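Local coordinates for protein methyltransferase FkbM (Methylobacillus flagellatus KT, PDB 2PY6) that probably transfers methyl groups, as a member of the FkbM methyltransferase family, at residues F23-A31 / G164-Q175. Sequence-based numbering, arbitrary orientation.
With EDO (1,2-ethanediol), chain F.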
# COMPACT_ATOMS: atom_id res chain seq x y z
N PHE A 23 -18.80 -20.21 33.88
CA PHE A 23 -18.85 -21.42 33.06
C PHE A 23 -20.06 -22.30 33.39
O PHE A 23 -20.81 -22.72 32.49
CB PHE A 23 -17.52 -22.23 33.18
CG PHE A 23 -17.59 -23.68 32.72
CD1 PHE A 23 -17.71 -24.00 31.37
CD2 PHE A 23 -17.49 -24.72 33.64
CE1 PHE A 23 -17.75 -25.31 30.94
CE2 PHE A 23 -17.51 -26.04 33.22
CZ PHE A 23 -17.63 -26.34 31.86
N LEU A 24 -20.24 -22.57 34.67
CA LEU A 24 -21.32 -23.42 35.14
C LEU A 24 -22.66 -22.76 34.93
O LEU A 24 -23.60 -23.41 34.49
CB LEU A 24 -21.10 -23.77 36.61
CG LEU A 24 -19.88 -24.64 36.90
CD1 LEU A 24 -19.71 -24.90 38.42
CD2 LEU A 24 -19.99 -25.95 36.16
N ALA A 25 -22.75 -21.48 35.23
CA ALA A 25 -23.98 -20.70 35.01
C ALA A 25 -24.35 -20.64 33.52
O ALA A 25 -25.52 -20.74 33.17
CB ALA A 25 -23.80 -19.27 35.54
N ALA A 26 -23.37 -20.45 32.65
CA ALA A 26 -23.65 -20.40 31.22
C ALA A 26 -24.12 -21.77 30.70
O ALA A 26 -25.02 -21.86 29.88
CB ALA A 26 -22.45 -19.94 30.47
N ALA A 27 -23.52 -22.84 31.19
CA ALA A 27 -23.87 -24.16 30.76
C ALA A 27 -25.29 -24.52 31.21
O ALA A 27 -26.04 -25.16 30.48
CB ALA A 27 -22.86 -25.15 31.30
N ASP A 28 -25.65 -24.10 32.41
CA ASP A 28 -27.00 -24.35 32.88
C ASP A 28 -28.02 -23.55 32.09
O ASP A 28 -29.08 -24.09 31.75
CB ASP A 28 -27.15 -24.10 34.38
CG ASP A 28 -26.47 -25.19 35.23
OD1 ASP A 28 -26.01 -26.23 34.69
OD2 ASP A 28 -26.41 -25.01 36.47
N ALA A 29 -27.69 -22.29 31.78
CA ALA A 29 -28.58 -21.40 31.06
C ALA A 29 -28.86 -21.94 29.66
O ALA A 29 -30.02 -22.08 29.28
CB ALA A 29 -27.98 -20.00 31.00
N LEU A 30 -27.79 -22.29 28.94
CA LEU A 30 -27.91 -22.88 27.59
C LEU A 30 -28.68 -24.20 27.52
O LEU A 30 -29.44 -24.45 26.56
CB LEU A 30 -26.51 -23.09 26.99
CG LEU A 30 -26.49 -23.63 25.54
CD1 LEU A 30 -27.15 -22.71 24.52
CD2 LEU A 30 -25.07 -23.90 25.11
N ALA A 31 -28.48 -25.06 28.53
CA ALA A 31 -29.14 -26.36 28.58
C ALA A 31 -30.66 -26.26 28.50
O ALA A 31 -31.30 -27.08 27.86
CB ALA A 31 -28.72 -27.11 29.84
N GLY A 164 -21.60 -25.06 21.62
CA GLY A 164 -22.26 -24.91 22.91
C GLY A 164 -22.79 -26.18 23.53
O GLY A 164 -22.42 -26.52 24.66
N ALA A 165 -23.67 -26.86 22.80
CA ALA A 165 -24.33 -28.11 23.24
C ALA A 165 -23.36 -29.23 23.59
O ALA A 165 -23.60 -29.97 24.52
CB ALA A 165 -25.27 -28.58 22.16
N ASP A 166 -22.29 -29.37 22.81
CA ASP A 166 -21.21 -30.34 23.06
C ASP A 166 -20.58 -30.09 24.41
O ASP A 166 -20.28 -31.03 25.15
CB ASP A 166 -20.08 -30.20 22.02
CG ASP A 166 -20.42 -30.84 20.69
OD1 ASP A 166 -21.57 -31.33 20.56
OD2 ASP A 166 -19.55 -30.84 19.77
N ILE A 167 -20.34 -28.82 24.70
CA ILE A 167 -19.74 -28.45 26.00
C ILE A 167 -20.66 -28.76 27.16
O ILE A 167 -20.21 -29.28 28.18
CB ILE A 167 -19.28 -26.96 26.05
CG1 ILE A 167 -18.15 -26.77 25.03
CG2 ILE A 167 -18.78 -26.62 27.44
CD1 ILE A 167 -17.91 -25.37 24.67
N VAL A 168 -21.95 -28.50 26.97
CA VAL A 168 -22.97 -28.76 27.99
C VAL A 168 -23.06 -30.25 28.33
O VAL A 168 -23.41 -30.60 29.44
CB VAL A 168 -24.35 -28.18 27.57
CG1 VAL A 168 -25.49 -28.61 28.51
CG2 VAL A 168 -24.31 -26.65 27.45
N ARG A 169 -22.77 -31.13 27.36
CA ARG A 169 -22.79 -32.59 27.56
C ARG A 169 -21.59 -33.15 28.29
O ARG A 169 -21.64 -34.29 28.75
CB ARG A 169 -22.90 -33.36 26.23
CG ARG A 169 -24.33 -33.66 25.78
CD ARG A 169 -24.39 -34.61 24.51
NE ARG A 169 -23.90 -33.95 23.31
CZ ARG A 169 -24.57 -32.99 22.65
NH1 ARG A 169 -25.76 -32.54 23.08
NH2 ARG A 169 -24.04 -32.45 21.55
N ASN A 170 -20.52 -32.35 28.40
CA ASN A 170 -19.27 -32.79 28.97
C ASN A 170 -18.75 -31.94 30.14
O ASN A 170 -17.53 -31.87 30.36
CB ASN A 170 -18.25 -32.81 27.85
CG ASN A 170 -18.56 -33.87 26.80
OD1 ASN A 170 -18.92 -33.55 25.67
ND2 ASN A 170 -18.43 -35.12 27.19
N ILE A 171 -19.66 -31.35 30.91
CA ILE A 171 -19.27 -30.49 32.03
C ILE A 171 -18.30 -31.16 33.03
O ILE A 171 -17.23 -30.63 33.26
CB ILE A 171 -20.49 -29.81 32.77
CG1 ILE A 171 -21.29 -28.88 31.84
CG2 ILE A 171 -20.04 -29.09 33.99
CD1 ILE A 171 -20.51 -27.79 31.07
N PRO A 172 -18.67 -32.30 33.65
CA PRO A 172 -17.69 -32.87 34.59
C PRO A 172 -16.32 -33.18 34.02
O PRO A 172 -15.31 -32.94 34.70
CB PRO A 172 -18.39 -34.14 35.11
CG PRO A 172 -19.86 -33.80 34.99
CD PRO A 172 -19.93 -33.07 33.67
N ALA A 173 -16.26 -33.67 32.78
CA ALA A 173 -14.97 -33.96 32.16
C ALA A 173 -14.14 -32.67 31.99
O ALA A 173 -12.91 -32.67 32.17
CB ALA A 173 -15.18 -34.62 30.82
N PHE A 174 -14.79 -31.56 31.63
CA PHE A 174 -14.07 -30.28 31.59
C PHE A 174 -13.61 -29.81 32.98
O PHE A 174 -12.54 -29.23 33.10
CB PHE A 174 -14.86 -29.20 30.87
CG PHE A 174 -14.87 -29.35 29.37
CD1 PHE A 174 -13.70 -29.27 28.67
CD2 PHE A 174 -16.06 -29.48 28.68
CE1 PHE A 174 -13.70 -29.39 27.30
CE2 PHE A 174 -16.07 -29.60 27.33
CZ PHE A 174 -14.88 -29.56 26.64
N GLN A 175 -14.42 -30.03 34.02
CA GLN A 175 -14.01 -29.68 35.38
C GLN A 175 -12.81 -30.52 35.81
O GLN A 175 -11.92 -30.03 36.51
CB GLN A 175 -15.18 -29.87 36.35
CG GLN A 175 -16.34 -28.95 36.05
CD GLN A 175 -17.45 -29.10 37.06
OE1 GLN A 175 -18.09 -30.15 37.17
NE2 GLN A 175 -17.71 -28.02 37.79
C1 EDO F . -29.79 -31.96 25.83
O1 EDO F . -31.06 -31.82 25.18
C2 EDO F . -28.97 -33.21 25.50
O2 EDO F . -27.84 -32.83 24.73
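Phe23 enters as a knob into a hole formed by Ile167, Ile171, Phe174 and Gln175. With CG anti to the backbone N (chi1 163°), its ring reaches across to 164-175, where CZ lies 3.3 Å from Ile171 CD1, a tight approach oblique to the ring. Ile167 CG2 sits at the ring's edge, 3.9 Å from CE1 of Phe23, and CG of Gln175 also lies near the ring plane. Replacing the ring by an alanine is likely to leave this hole unfilled and to deprive Ile171 CD1 and Ile167 CG2 of their aromatic partner. Leu24 meets Gln175 at about a right angle, its CD2 3.5 Å from Gln175 NE2, and the same methyl touches Ile171 CG2. Here helix 19-32, near the N-terminus, packs on two consecutive helices: its part 23-31 runs nearly antiparallel to 171-175 (168°) but crosses 164-169 at -113°. Leu194 and Leu198 of helix 184-199 also pack on Phe23, while Phe174 reaches Leu377 of helix 375-386, tying this helical cluster to the part of the chain that carries the likely Rossmann-like methyltransferase fold. Ala27 and Val168 form the shortest CA-CA pair between the two segments, 5.4 Å, and Ala27 CB rests 3.5 Å from Ile171 CD1. One turn later, Leu30 lays CD2 against the backbone, 3.6 Å from Gly164 C. Val168 spreads its branches, CG2 meeting Leu30 CD2 while CG1 lies 3.8 Å from Ala31 CB.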